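Long-range contacts in mandelate racemase/muconate lactonizing protein (Paenibacillus sp., PDB 3QPE), which probably acts on uronic or sugar acids as a magnesium-dependent member of the enolase superfamily, and holds D-galacturonic acid in its active site: residues A30-R35 against L135-L140; C43-A48 against Y313-G318; S60-T65 against D285-G290; I169-G174 against K185-I190. One frame throughout, in Å; residues are numbered along the deposited sequence.

Contact 1. Residues A30-R35 against L135-L140; sequences AGANGR and LYFDDL. With DGU (D-galacturonic acid), chain G.
Y136 runs from the start of the L135-L140 loop, alongside the backbone of A30-N33, to the bound D-galacturonic acid. Its CB lies 3.5 Å from A32 O. On the ring, CD2 comes within 3.3 Å of G31 O, and the methyl of A30 covers one face in a CH-pi contact. CE2 passes N33 CB, and OH hydrogen-bonds DGU O3 at 2.9 Å. The same oxygen accepts from N33 ND2 at 2.8 Å. With N33 CG between its backbone N and carbonyl carbon (chi1 70°), the amide can turn OD1 back to R35 N, closing an Asx turn, while ND2 points to O3. Behind these tips the loops are joined by F137 N to A32 O (2.9 Å), by G31 N to D138 OD1 (2.8 Å), and by a water between A32 N and F137 O. N33 CA packs over a face of the F137 ring. With groups from two loops meeting on O3, the contact probably helps to hold that hydroxyl in place in the active site of this enolase-superfamily fold.

Contact 2. Residues C43-A48 against Y313-G318; sequences CTVDIA and YGNAYG. With DGU (D-galacturonic acid), chain G.
T44 meets the G314-A316 turn mainly through water, where a strand of the antiparallel N-terminal sheet, 42-52, passes the start of helix 316-325 in the enolase C-terminal domain-like barrel. No direct hydrogen bond joins the two segments. Instead, one water links T44 O to A316 N, a second links T44 N to G314 O, and a third donates to T44 O (2.8 Å) and to G314 O (2.9 Å). V45 follows as the main apolar contact. Its CG1, anti to the backbone N (chi1 176°), reaches Y317 CB at 3.9 Å, and its CG2 meets A316 CB at 4.1 Å; both methyls also lie beside N315 OD1. The side chain of V45 crosses those of N315 and Y317 at about a right angle. At D46 the backbone takes over again, its O bound through water to N315 ND2, while its carboxylate turns to a salt bridge with K21. I47 completes the walk by bringing CD1 near Y317 CD2, and F369 touches both of these side chains. Ahead of the capped helix, Y313 CB lies 3.4 Å from DGU O6A. N315 brings the end of its side chain to the strand and also caps its own helix: at the N-cap position, its OD1 accepts a weak hydrogen bond from Y317 N at 3.0 Å.

Contact 3. Residues S60-T65 against D285-G290; sequences SSIHMT and DIIWPG
The loop D285-G290, which follows barrel strand 281-282, meets the N-terminal domain where I287 and W288 face S60, I62 and H63. The side chain of W288 is about 11 Å from the bound sugar acid. I287 CG2 is met by the S60 hydroxyl (OG 3.6 Å) and by the methyl I62 CD1 (3.9 Å). S60 OG also approaches I287 CD1. The CG1 branch of I62 stands between its backbone N and carbonyl carbon (chi1 68°), and the nearly extended chain beyond carries CD1 to W288 CB at 4.0 Å. The same CD1 lies over one face of the H63 imidazole, toward its rim. H63 and the five-membered ring of W288 meet obliquely, their planes 40° apart.

The barrel side is shaped by D285. Its OD2 accepts from W288 N at 3.0 Å on the anti lone pair and from I287 N at 2.8 Å from above the carboxylate plane, forming an Asx turn and a wider Asx motif. OD1 bonds H311 ND1, and H311 bonds the ligand, a chain of bonds that probably links this loop to the ligand site. Such packing of an N-terminal loop on a loop after a barrel strand is characteristic of the two-domain enolase-superfamily fold.

Contact 4. Residues I169-G174 against K185-I190; sequences IKVGRG and KRDIAI. With DGU (D-galacturonic acid), chain G.
D187, on helix 180-198, receives the backbone N-H groups of G172 and R173 with both carboxylate oxygens. OD2 accepts from G172 N at 2.7 Å, met from above the carboxylate plane. OD1 takes two donors: R173 N on its syn lone pair at 3.2 Å, and R173 NH2 on the anti side at 3.0 Å in a salt bridge. This last bond lies nearly in the guanidinium plane, 73° from the carboxylate plane. OD2 also bonds Y212 OH and a water shared with G174 N.

The next shell holds the guanidinium of R173. Its chain is extended from CG to NE, carrying the flat group over I190, whose CG1 covers one face about 3.9 Å above the plane. R186 CG packs against R173 CD at 3.5 Å. NH2 also bonds K170 O, tying the arginine back to the end of strand 167-170. K170 itself leads away from the helix to the sugar acid, NZ lying 3.1 Å from DGU C5 and hydrogen-bonding D207. D139 salt-bridges both R173 and R186, probably offsetting their two positive charges, and R186 also reaches L142 O. Along the helix from D187, I169 CG2 meets I190 CG2 at 4.1 Å. The contact packs the end of strand 167-170 and the loop after it on helix 180-198, within the beta-alpha-beta unit that strand 204-207 completes, with helix 145-161 alongside through A148 and M152.

Contacts 1 and 4 lie side by side, their centres 10 Å apart, joined through D139 of the 135-140 loop. Contacts 2 and 3 form a second pair, also 10 Å apart, where the N-terminal strands and the loop after them meet the barrel. Contact 1 touches contact 2 through Y136 and Y313, although their centres are 21 Å apart; contacts 3 and 4 are 32 Å apart on opposite sides of the chain's centre. Along the chain, the first segments of contacts 1, 2 and 3 come early and their partners much later, whereas contact 4 is local to the barrel. Contacts 1 to 3 thus bring distant N-terminal segments to the barrel, and contacts 1, 2 and 4 border the ligand.

Contact 1. Residues A30-R35 against L135-L140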
loop_
_atom_site.group_PDB
_atom_site.type_symbol
_atom_site.label_atom_id
_atom_site.label_comp_id
_atom_site.label_asym_id
_atom_site.label_seq_id
_atom_site.Cartn_x
_atom_site.Cartn_y
_atom_site.Cartn_z
ATOM N N ALA A 30 24.351 -6.300 8.880
ATOM C CA ALA A 30 23.633 -6.001 7.640
ATOM C C ALA A 30 23.574 -4.497 7.432
ATOM O O ALA A 30 23.050 -3.769 8.278
ATOM C CB ALA A 30 22.207 -6.590 7.694
ATOM N N GLY A 31 24.103 -4.029 6.300
ATOM C CA GLY A 31 24.053 -2.616 5.976
ATOM C C GLY A 31 22.681 -2.121 5.549
ATOM O O GLY A 31 21.657 -2.686 5.924
ATOM N N ALA A 32 22.676 -1.054 4.761
ATOM C CA ALA A 32 21.453 -0.390 4.323
ATOM C C ALA A 32 20.740 -1.174 3.228
ATOM O O ALA A 32 21.309 -2.094 2.648
ATOM C CB ALA A 32 21.781 1.031 3.831
ATOM N N ASN A 33 19.472 -0.833 2.986
ATOM C CA ASN A 33 18.753 -1.314 1.811
ATOM C C ASN A 33 18.265 -0.107 1.025
ATOM O O ASN A 33 18.644 1.026 1.346
ATOM C CB ASN A 33 17.601 -2.292 2.151
ATOM C CG ASN A 33 16.435 -1.621 2.848
ATOM O OD1 ASN A 33 16.329 -0.393 2.884
ATOM N ND2 ASN A 33 15.547 -2.436 3.420
ATOM N N GLY A 34 17.442 -0.345 0.002
ATOM C CA GLY A 34 17.041 0.718 -0.902
ATOM C C GLY A 34 16.391 1.923 -0.243
ATOM O O GLY A 34 16.511 3.042 -0.744
ATOM N N ARG A 35 15.701 1.708 0.877
ATOM C CA ARG A 35 14.915 2.784 1.490
ATOM C C ARG A 35 15.423 3.320 2.827
ATOM O O ARG A 35 15.134 4.464 3.179
ATOM C CB ARG A 35 13.450 2.357 1.663
ATOM C CG ARG A 35 13.240 1.010 2.372
ATOM C CD ARG A 35 11.739 0.696 2.557
ATOM N NE ARG A 35 11.068 1.743 3.325
ATOM C CZ ARG A 35 10.964 1.748 4.651
ATOM N NH1 ARG A 35 10.356 2.751 5.266
ATOM N NH2 ARG A 35 11.472 0.751 5.364
ATOM N N LEU A 135 22.549 -10.190 1.791
ATOM C CA LEU A 135 23.417 -9.371 0.945
ATOM C C LEU A 135 22.893 -7.944 0.786
ATOM O O LEU A 135 22.325 -7.587 -0.255
ATOM C CB LEU A 135 23.623 -10.048 -0.414
ATOM C CG LEU A 135 24.311 -11.409 -0.282
ATOM C CD1 LEU A 135 24.193 -12.236 -1.534
ATOM C CD2 LEU A 135 25.778 -11.199 0.091
ATOM N N TYR A 136 23.106 -7.138 1.821
ATOM C CA TYR A 136 22.648 -5.759 1.861
ATOM C C TYR A 136 23.615 -4.814 1.134
ATOM O O TYR A 136 24.482 -5.278 0.411
ATOM C CB TYR A 136 22.409 -5.352 3.323
ATOM C CG TYR A 136 21.051 -5.828 3.798
ATOM C CD1 TYR A 136 20.752 -7.183 3.871
ATOM C CD2 TYR A 136 20.053 -4.916 4.135
ATOM C CE1 TYR A 136 19.478 -7.624 4.284
ATOM C CE2 TYR A 136 18.786 -5.344 4.537
ATOM C CZ TYR A 136 18.510 -6.695 4.616
ATOM O OH TYR A 136 17.247 -7.106 5.006
ATOM N N PHE A 137 23.423 -3.501 1.294
ATOM C CA PHE A 137 24.309 -2.488 0.715
ATOM C C PHE A 137 25.549 -2.391 1.580
ATOM O O PHE A 137 25.785 -1.378 2.235
ATOM C CB PHE A 137 23.632 -1.109 0.678
ATOM C CG PHE A 137 22.451 -1.035 -0.257
ATOM C CD1 PHE A 137 22.112 -2.130 -1.029
ATOM C CD2 PHE A 137 21.702 0.124 -0.369
ATOM C CE1 PHE A 137 21.023 -2.076 -1.927
ATOM C CE2 PHE A 137 20.604 0.182 -1.253
ATOM C CZ PHE A 137 20.279 -0.916 -2.028
ATOM N N ASP A 138 26.322 -3.463 1.589
ATOM C CA ASP A 138 27.477 -3.551 2.473
ATOM C C ASP A 138 28.719 -2.865 1.912
ATOM O O ASP A 138 29.784 -2.860 2.543
ATOM C CB ASP A 138 27.728 -5.010 2.803
ATOM C CG ASP A 138 26.540 -5.630 3.556
ATOM O OD1 ASP A 138 26.007 -4.934 4.441
ATOM O OD2 ASP A 138 26.141 -6.766 3.238
ATOM N N ASP A 139 28.548 -2.240 0.753
ATOM C CA ASP A 139 29.644 -1.681 -0.032
ATOM C C ASP A 139 29.614 -0.157 -0.100
ATOM O O ASP A 139 30.370 0.444 -0.869
ATOM C CB ASP A 139 29.484 -2.185 -1.450
ATOM C CG ASP A 139 28.084 -1.897 -1.986
ATOM O OD1 ASP A 139 27.107 -2.460 -1.438
ATOM O OD2 ASP A 139 27.952 -1.076 -2.913
ATOM N N LEU A 140 28.749 0.479 0.680
ATOM C CA LEU A 140 28.550 1.916 0.515
ATOM C C LEU A 140 29.769 2.746 0.911
ATOM O O LEU A 140 29.957 3.850 0.403
ATOM C CB LEU A 140 27.313 2.412 1.254
ATOM C CG LEU A 140 25.978 2.024 0.598
ATOM C CD1 LEU A 140 24.856 2.773 1.283
ATOM C CD2 LEU A 140 25.983 2.306 -0.914
HETATM O O1 DGU G . 12.628 -5.083 8.009
HETATM O O2 DGU G . 14.142 -3.577 6.165
HETATM O O5 DGU G . 12.712 -6.526 2.275
HETATM O O6B DGU G . 12.827 -9.256 1.705
HETATM C C1 DGU G . 12.937 -5.538 6.901
HETATM C C2 DGU G . 14.145 -5.011 6.094
HETATM C C3 DGU G . 14.122 -5.454 4.616
HETATM C C4 DGU G . 13.836 -6.962 4.408
HETATM C C5 DGU G . 13.666 -7.373 2.937
HETATM C C6 DGU G . 13.349 -8.877 2.780
HETATM O O3 DGU G . 15.382 -5.141 4.007
HETATM O O4 DGU G . 12.626 -7.307 5.080
HETATM O O6A DGU G . 13.651 -9.608 3.749
HETATM O O HOH W 1 25.237 0.340 4.311
#

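Contact 2. Residues C43-A48 against Y313-G318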
loop_
_atom_site.group_PDB
_atom_site.type_symbol
_atom_site.label_atom_id
_atom_site.label_comp_id
_atom_site.label_asym_id
_atom_site.label_seq_id
_atom_site.Cartn_x
_atom_site.Cartn_y
_atom_site.Cartn_z
ATOM N N CYS A 43 19.866 -8.802 17.207
ATOM C CA CYS A 43 18.612 -9.497 16.889
ATOM C C CYS A 43 17.879 -9.907 18.153
ATOM O O CYS A 43 18.503 -10.310 19.137
ATOM C CB CYS A 43 18.887 -10.784 16.100
ATOM S SG CYS A 43 19.637 -10.593 14.461
ATOM N N THR A 44 16.548 -9.856 18.112
ATOM C CA THR A 44 15.755 -10.328 19.233
ATOM C C THR A 44 14.605 -11.179 18.702
ATOM O O THR A 44 14.275 -11.120 17.508
ATOM C CB THR A 44 15.178 -9.157 20.041
ATOM O OG1 THR A 44 14.350 -8.360 19.187
ATOM C CG2 THR A 44 16.297 -8.276 20.617
ATOM N N VAL A 45 14.012 -11.971 19.591
ATOM C CA VAL A 45 12.812 -12.739 19.281
ATOM C C VAL A 45 11.916 -12.754 20.519
ATOM O O VAL A 45 12.354 -13.189 21.590
ATOM C CB VAL A 45 13.133 -14.207 18.944
ATOM C CG1 VAL A 45 11.837 -14.978 18.726
ATOM C CG2 VAL A 45 14.051 -14.311 17.729
ATOM N N ASP A 46 10.683 -12.264 20.382
ATOM C CA ASP A 46 9.712 -12.325 21.484
ATOM C C ASP A 46 9.103 -13.715 21.559
ATOM O O ASP A 46 8.543 -14.209 20.580
ATOM C CB ASP A 46 8.614 -11.265 21.326
ATOM C CG ASP A 46 9.131 -9.855 21.537
ATOM O OD1 ASP A 46 10.321 -9.720 21.878
ATOM O OD2 ASP A 46 8.354 -8.886 21.384
ATOM N N ILE A 47 9.209 -14.347 22.726
ATOM C CA ILE A 47 8.857 -15.747 22.884
ATOM C C ILE A 47 7.790 -15.927 23.967
ATOM O O ILE A 47 7.757 -15.188 24.958
ATOM C CB ILE A 47 10.108 -16.588 23.216
ATOM C CG1 ILE A 47 10.946 -16.816 21.963
ATOM C CG2 ILE A 47 9.736 -17.930 23.795
ATOM C CD1 ILE A 47 10.333 -17.841 21.037
ATOM N N ALA A 48 6.901 -16.883 23.762
ATOM C CA ALA A 48 5.962 -17.250 24.812
ATOM C C ALA A 48 6.112 -18.714 25.125
ATOM O O ALA A 48 6.444 -19.524 24.252
ATOM C CB ALA A 48 4.530 -16.924 24.413
ATOM N N TYR A 313 12.460 -11.692 8.032
ATOM C CA TYR A 313 13.660 -10.920 8.308
ATOM C C TYR A 313 13.362 -10.122 9.561
ATOM O O TYR A 313 12.292 -9.524 9.679
ATOM C CB TYR A 313 14.036 -9.995 7.137
ATOM C CG TYR A 313 15.449 -9.480 7.299
ATOM C CD1 TYR A 313 16.531 -10.248 6.899
ATOM C CD2 TYR A 313 15.697 -8.263 7.907
ATOM C CE1 TYR A 313 17.854 -9.794 7.077
ATOM C CE2 TYR A 313 17.009 -7.799 8.084
ATOM C CZ TYR A 313 18.076 -8.572 7.667
ATOM O OH TYR A 313 19.377 -8.129 7.841
ATOM N N GLY A 314 14.287 -10.150 10.515
ATOM C CA GLY A 314 14.108 -9.416 11.747
ATOM C C GLY A 314 13.612 -10.312 12.872
ATOM O O GLY A 314 13.451 -9.861 14.005
ATOM N N ASN A 315 13.370 -11.580 12.549
ATOM C CA ASN A 315 12.884 -12.549 13.521
ATOM C C ASN A 315 13.381 -13.937 13.151
ATOM O O ASN A 315 12.841 -14.590 12.259
ATOM C CB ASN A 315 11.350 -12.522 13.591
ATOM C CG ASN A 315 10.807 -13.337 14.742
ATOM O OD1 ASN A 315 11.359 -14.379 15.079
ATOM N ND2 ASN A 315 9.721 -12.861 15.356
ATOM N N ALA A 316 14.407 -14.392 13.860
ATOM C CA ALA A 316 15.043 -15.673 13.570
ATOM C C ALA A 316 14.072 -16.851 13.619
ATOM O O ALA A 316 14.211 -17.828 12.874
ATOM C CB ALA A 316 16.181 -15.911 14.559
ATOM N N TYR A 317 13.127 -16.778 14.545
ATOM C CA TYR A 317 12.167 -17.862 14.739
ATOM C C TYR A 317 11.390 -18.146 13.446
ATOM O O TYR A 317 11.056 -19.292 13.158
ATOM C CB TYR A 317 11.189 -17.518 15.859
ATOM C CG TYR A 317 10.295 -18.686 16.221
ATOM C CD1 TYR A 317 9.073 -18.879 15.592
ATOM C CD2 TYR A 317 10.704 -19.620 17.169
ATOM C CE1 TYR A 317 8.271 -19.969 15.913
ATOM C CE2 TYR A 317 9.917 -20.700 17.500
ATOM C CZ TYR A 317 8.702 -20.872 16.877
ATOM O OH TYR A 317 7.944 -21.957 17.218
ATOM N N GLY A 318 11.106 -17.085 12.693
ATOM C CA GLY A 318 10.376 -17.179 11.437
ATOM C C GLY A 318 11.003 -18.144 10.449
ATOM O O GLY A 318 10.311 -18.793 9.668
HETATM O O1 DGU G . 12.628 -5.083 8.009
HETATM O O2 DGU G . 14.142 -3.577 6.165
HETATM O O5 DGU G . 12.712 -6.526 2.275
HETATM O O6B DGU G . 12.827 -9.256 1.705
HETATM C C1 DGU G . 12.937 -5.538 6.901
HETATM C C2 DGU G . 14.145 -5.011 6.094
HETATM C C3 DGU G . 14.122 -5.454 4.616
HETATM C C4 DGU G . 13.836 -6.962 4.408
HETATM C C5 DGU G . 13.666 -7.373 2.937
HETATM C C6 DGU G . 13.349 -8.877 2.780
HETATM O O3 DGU G . 15.382 -5.141 4.007
HETATM O O4 DGU G . 12.626 -7.307 5.080
HETATM O O6A DGU G . 13.651 -9.608 3.749
HETATM O O HOH W 2 15.752 -12.236 15.316
HETATM O O HOH W 3 15.543 -8.600 15.666
HETATM O O HOH W 4 11.944 -9.902 16.430
HETATM O O HOH W 5 8.391 -13.406 18.017
#

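Contact 3. Residues S60-T65 against D285-G290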
loop_
_atom_site.group_PDB
_atom_site.type_symbol
_atom_site.label_atom_id
_atom_site.label_comp_id
_atom_site.label_asym_id
_atom_site.label_seq_id
_atom_site.Cartn_x
_atom_site.Cartn_y
_atom_site.Cartn_z
ATOM N N SER A 60 7.217 -18.173 18.829
ATOM C CA SER A 60 7.014 -16.756 18.605
ATOM C C SER A 60 5.690 -16.337 19.209
ATOM O O SER A 60 4.712 -17.094 19.140
ATOM C CB SER A 60 6.954 -16.467 17.109
ATOM O OG SER A 60 6.651 -15.099 16.891
ATOM N N SER A 61 5.658 -15.133 19.777
ATOM C CA SER A 61 4.409 -14.525 20.223
ATOM C C SER A 61 4.498 -13.018 20.029
ATOM O O SER A 61 5.460 -12.396 20.473
ATOM C CB SER A 61 4.161 -14.843 21.702
ATOM O OG SER A 61 3.053 -14.116 22.188
ATOM N N ILE A 62 3.510 -12.431 19.357
ATOM C CA ILE A 62 3.419 -10.977 19.262
ATOM C C ILE A 62 2.007 -10.453 19.572
ATOM O O ILE A 62 1.033 -11.168 19.414
ATOM C CB ILE A 62 3.851 -10.460 17.874
ATOM C CG1 ILE A 62 2.847 -10.877 16.807
ATOM C CG2 ILE A 62 5.258 -10.944 17.542
ATOM C CD1 ILE A 62 3.079 -10.182 15.455
ATOM N N HIS A 63 1.919 -9.193 19.994
ATOM C CA HIS A 63 0.638 -8.542 20.252
ATOM C C HIS A 63 -0.050 -9.166 21.464
ATOM O O HIS A 63 -1.275 -9.157 21.565
ATOM C CB HIS A 63 -0.299 -8.633 19.045
ATOM C CG HIS A 63 0.197 -7.923 17.820
ATOM N ND1 HIS A 63 1.518 -7.569 17.640
ATOM C CD2 HIS A 63 -0.454 -7.515 16.706
ATOM C CE1 HIS A 63 1.655 -6.969 16.471
ATOM N NE2 HIS A 63 0.474 -6.922 15.885
ATOM N N MET A 64 0.738 -9.743 22.356
ATOM C CA MET A 64 0.191 -10.286 23.588
ATOM C C MET A 64 0.611 -9.458 24.804
ATOM O O MET A 64 1.793 -9.207 25.022
ATOM C CB MET A 64 0.602 -11.742 23.773
ATOM C CG MET A 64 -0.129 -12.416 24.929
ATOM S SD MET A 64 0.197 -14.162 24.942
ATOM C CE MET A 64 1.951 -14.165 25.375
ATOM N N THR A 65 -0.375 -9.021 25.579
ATOM C CA THR A 65 -0.136 -8.343 26.853
ATOM C C THR A 65 -0.558 -9.253 28.007
ATOM O O THR A 65 -1.308 -10.203 27.801
ATOM C CB THR A 65 -0.937 -7.043 26.935
ATOM O OG1 THR A 65 -2.340 -7.351 26.900
ATOM C CG2 THR A 65 -0.580 -6.136 25.766
ATOM N N ASP A 285 4.508 -11.875 5.560
ATOM C CA ASP A 285 5.468 -12.256 6.598
ATOM C C ASP A 285 5.057 -13.527 7.373
ATOM O O ASP A 285 3.869 -13.822 7.531
ATOM C CB ASP A 285 5.665 -11.053 7.526
ATOM C CG ASP A 285 6.645 -11.323 8.651
ATOM O OD1 ASP A 285 7.867 -11.107 8.451
ATOM O OD2 ASP A 285 6.187 -11.701 9.738
ATOM N N ILE A 286 6.039 -14.294 7.830
ATOM C CA ILE A 286 5.786 -15.586 8.465
ATOM C C ILE A 286 5.239 -15.451 9.907
ATOM O O ILE A 286 4.665 -16.396 10.452
ATOM C CB ILE A 286 7.064 -16.467 8.410
ATOM C CG1 ILE A 286 6.803 -17.898 8.885
ATOM C CG2 ILE A 286 8.217 -15.796 9.151
ATOM C CD1 ILE A 286 5.699 -18.611 8.116
ATOM N N ILE A 287 5.390 -14.260 10.498
ATOM C CA ILE A 287 4.890 -13.981 11.853
ATOM C C ILE A 287 3.586 -13.184 11.832
ATOM O O ILE A 287 2.663 -13.479 12.566
ATOM C CB ILE A 287 5.929 -13.191 12.686
ATOM C CG1 ILE A 287 7.304 -13.849 12.582
ATOM C CG2 ILE A 287 5.468 -13.038 14.144
ATOM C CD1 ILE A 287 7.358 -15.259 13.128
ATOM N N TRP A 288 3.535 -12.156 10.995
ATOM C CA TRP A 288 2.344 -11.346 10.830
ATOM C C TRP A 288 2.088 -11.208 9.330
ATOM O O TRP A 288 2.840 -10.519 8.634
ATOM C CB TRP A 288 2.547 -9.981 11.507
ATOM C CG TRP A 288 1.406 -9.054 11.291
ATOM C CD1 TRP A 288 0.319 -8.889 12.094
ATOM C CD2 TRP A 288 1.215 -8.179 10.170
ATOM N NE1 TRP A 288 -0.534 -7.958 11.557
ATOM C CE2 TRP A 288 -0.011 -7.509 10.371
ATOM C CE3 TRP A 288 1.964 -7.892 9.020
ATOM C CZ2 TRP A 288 -0.506 -6.567 9.463
ATOM C CZ3 TRP A 288 1.469 -6.959 8.118
ATOM C CH2 TRP A 288 0.247 -6.306 8.349
ATOM N N PRO A 289 1.023 -11.848 8.816
ATOM C CA PRO A 289 -0.128 -12.463 9.496
ATOM C C PRO A 289 0.061 -13.857 10.106
ATOM O O PRO A 289 -0.853 -14.324 10.786
ATOM C CB PRO A 289 -1.184 -12.527 8.388
ATOM C CG PRO A 289 -0.379 -12.719 7.147
ATOM C CD PRO A 289 0.896 -11.940 7.348
ATOM N N GLY A 290 1.187 -14.519 9.866
ATOM C CA GLY A 290 1.510 -15.724 10.615
ATOM C C GLY A 290 1.255 -17.075 9.961
ATOM O O GLY A 290 0.875 -17.147 8.797
#

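Contact 4. Residues I169-G174 against K185-I190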
loop_
_atom_site.group_PDB
_atom_site.type_symbol
_atom_site.label_atom_id
_atom_site.label_comp_id
_atom_site.label_asym_id
_atom_site.label_seq_id
_atom_site.Cartn_x
_atom_site.Cartn_y
_atom_site.Cartn_z
ATOM N N ILE A 169 19.800 -10.417 -3.452
ATOM C CA ILE A 169 20.680 -9.269 -3.415
ATOM C C ILE A 169 19.882 -7.972 -3.317
ATOM O O ILE A 169 18.995 -7.726 -4.130
ATOM C CB ILE A 169 21.498 -9.229 -4.719
ATOM C CG1 ILE A 169 22.120 -10.600 -5.001
ATOM C CG2 ILE A 169 22.509 -8.110 -4.687
ATOM C CD1 ILE A 169 22.981 -10.627 -6.254
ATOM N N LYS A 170 20.184 -7.139 -2.333
ATOM C CA LYS A 170 19.549 -5.832 -2.251
ATOM C C LYS A 170 20.049 -4.938 -3.382
ATOM O O LYS A 170 21.252 -4.815 -3.574
ATOM C CB LYS A 170 19.865 -5.184 -0.908
ATOM C CG LYS A 170 19.268 -5.928 0.271
ATOM C CD LYS A 170 17.731 -5.819 0.259
ATOM C CE LYS A 170 17.112 -6.366 1.553
ATOM N NZ LYS A 170 16.223 -7.539 1.275
ATOM N N VAL A 171 19.123 -4.340 -4.132
ATOM C CA VAL A 171 19.458 -3.360 -5.158
ATOM C C VAL A 171 18.665 -2.092 -4.868
ATOM O O VAL A 171 17.940 -2.029 -3.870
ATOM C CB VAL A 171 19.151 -3.887 -6.555
ATOM C CG1 VAL A 171 19.958 -5.143 -6.814
ATOM C CG2 VAL A 171 17.632 -4.212 -6.685
ATOM N N GLY A 172 18.812 -1.075 -5.712
ATOM C CA GLY A 172 18.193 0.210 -5.444
ATOM C C GLY A 172 19.124 1.230 -4.818
ATOM O O GLY A 172 18.678 2.240 -4.269
ATOM N N ARG A 173 20.425 0.979 -4.892
ATOM C CA ARG A 173 21.399 1.936 -4.359
ATOM C C ARG A 173 21.165 3.402 -4.774
ATOM O O ARG A 173 21.350 4.323 -3.965
ATOM C CB ARG A 173 22.826 1.490 -4.687
ATOM C CG ARG A 173 23.271 0.275 -3.899
ATOM C CD ARG A 173 24.555 -0.319 -4.477
ATOM N NE ARG A 173 25.035 -1.451 -3.689
ATOM C CZ ARG A 173 24.470 -2.655 -3.683
ATOM N NH1 ARG A 173 24.973 -3.623 -2.920
ATOM N NH2 ARG A 173 23.385 -2.891 -4.421
ATOM N N GLY A 174 20.740 3.621 -6.011
ATOM C CA GLY A 174 20.537 4.973 -6.520
ATOM C C GLY A 174 19.229 5.640 -6.117
ATOM O O GLY A 174 18.960 6.799 -6.469
ATOM N N LYS A 185 24.227 1.703 -11.782
ATOM C CA LYS A 185 25.357 0.987 -12.370
ATOM C C LYS A 185 26.004 0.075 -11.320
ATOM O O LYS A 185 26.389 -1.058 -11.607
ATOM C CB LYS A 185 26.393 1.956 -12.947
ATOM C CG LYS A 185 26.540 1.868 -14.464
ATOM C CD LYS A 185 27.795 2.597 -14.964
ATOM C CE LYS A 185 29.062 2.061 -14.302
ATOM N NZ LYS A 185 30.285 2.314 -15.113
ATOM N N ARG A 186 26.110 0.580 -10.099
ATOM C CA ARG A 186 26.652 -0.212 -8.988
ATOM C C ARG A 186 25.777 -1.442 -8.704
ATOM O O ARG A 186 26.298 -2.547 -8.554
ATOM C CB ARG A 186 26.848 0.668 -7.744
ATOM C CG ARG A 186 27.359 -0.052 -6.488
ATOM C CD ARG A 186 28.820 -0.431 -6.556
ATOM N NE ARG A 186 29.718 0.724 -6.480
ATOM C CZ ARG A 186 30.203 1.238 -5.352
ATOM N NH1 ARG A 186 29.874 0.710 -4.181
ATOM N NH2 ARG A 186 31.026 2.285 -5.392
ATOM N N ASP A 187 24.450 -1.271 -8.672
ATOM C CA ASP A 187 23.555 -2.426 -8.496
ATOM C C ASP A 187 23.900 -3.521 -9.486
ATOM O O ASP A 187 24.115 -4.672 -9.116
ATOM C CB ASP A 187 22.090 -2.060 -8.741
ATOM C CG ASP A 187 21.478 -1.243 -7.628
ATOM O OD1 ASP A 187 22.019 -1.226 -6.487
ATOM O OD2 ASP A 187 20.417 -0.634 -7.899
ATOM N N ILE A 188 23.929 -3.146 -10.763
ATOM C CA ILE A 188 24.119 -4.102 -11.839
ATOM C C ILE A 188 25.448 -4.838 -11.734
ATOM O O ILE A 188 25.504 -6.052 -11.913
ATOM C CB ILE A 188 24.039 -3.417 -13.222
ATOM C CG1 ILE A 188 22.585 -3.031 -13.532
ATOM C CG2 ILE A 188 24.583 -4.355 -14.284
ATOM C CD1 ILE A 188 22.418 -1.934 -14.568
ATOM N N ALA A 189 26.513 -4.097 -11.443
ATOM C CA ALA A 189 27.835 -4.700 -11.296
ATOM C C ALA A 189 27.887 -5.679 -10.129
ATOM O O ALA A 189 28.497 -6.747 -10.249
ATOM C CB ALA A 189 28.908 -3.635 -11.154
ATOM N N ILE A 190 27.249 -5.319 -9.011
ATOM C CA ILE A 190 27.152 -6.211 -7.843
ATOM C C ILE A 190 26.437 -7.511 -8.217
ATOM O O ILE A 190 26.917 -8.600 -7.924
ATOM C CB ILE A 190 26.396 -5.552 -6.653
ATOM C CG1 ILE A 190 27.090 -4.276 -6.171
ATOM C CG2 ILE A 190 26.218 -6.543 -5.488
ATOM C CD1 ILE A 190 28.463 -4.499 -5.623
HETATM O O1 DGU G . 12.628 -5.083 8.009
HETATM O O2 DGU G . 14.142 -3.577 6.165
HETATM O O5 DGU G . 12.712 -6.526 2.275
HETATM O O6B DGU G . 12.827 -9.256 1.705
HETATM C C1 DGU G . 12.937 -5.538 6.901
HETATM C C2 DGU G . 14.145 -5.011 6.094
HETATM C C3 DGU G . 14.122 -5.454 4.616
HETATM C C4 DGU G . 13.836 -6.962 4.408
HETATM C C5 DGU G . 13.666 -7.373 2.937
HETATM C C6 DGU G . 13.349 -8.877 2.780
HETATM O O3 DGU G . 15.382 -5.141 4.007
HETATM O O4 DGU G . 12.626 -7.307 5.080
HETATM O O6A DGU G . 13.651 -9.608 3.749
HETATM O O HOH W 6 19.855 1.887 -8.132
#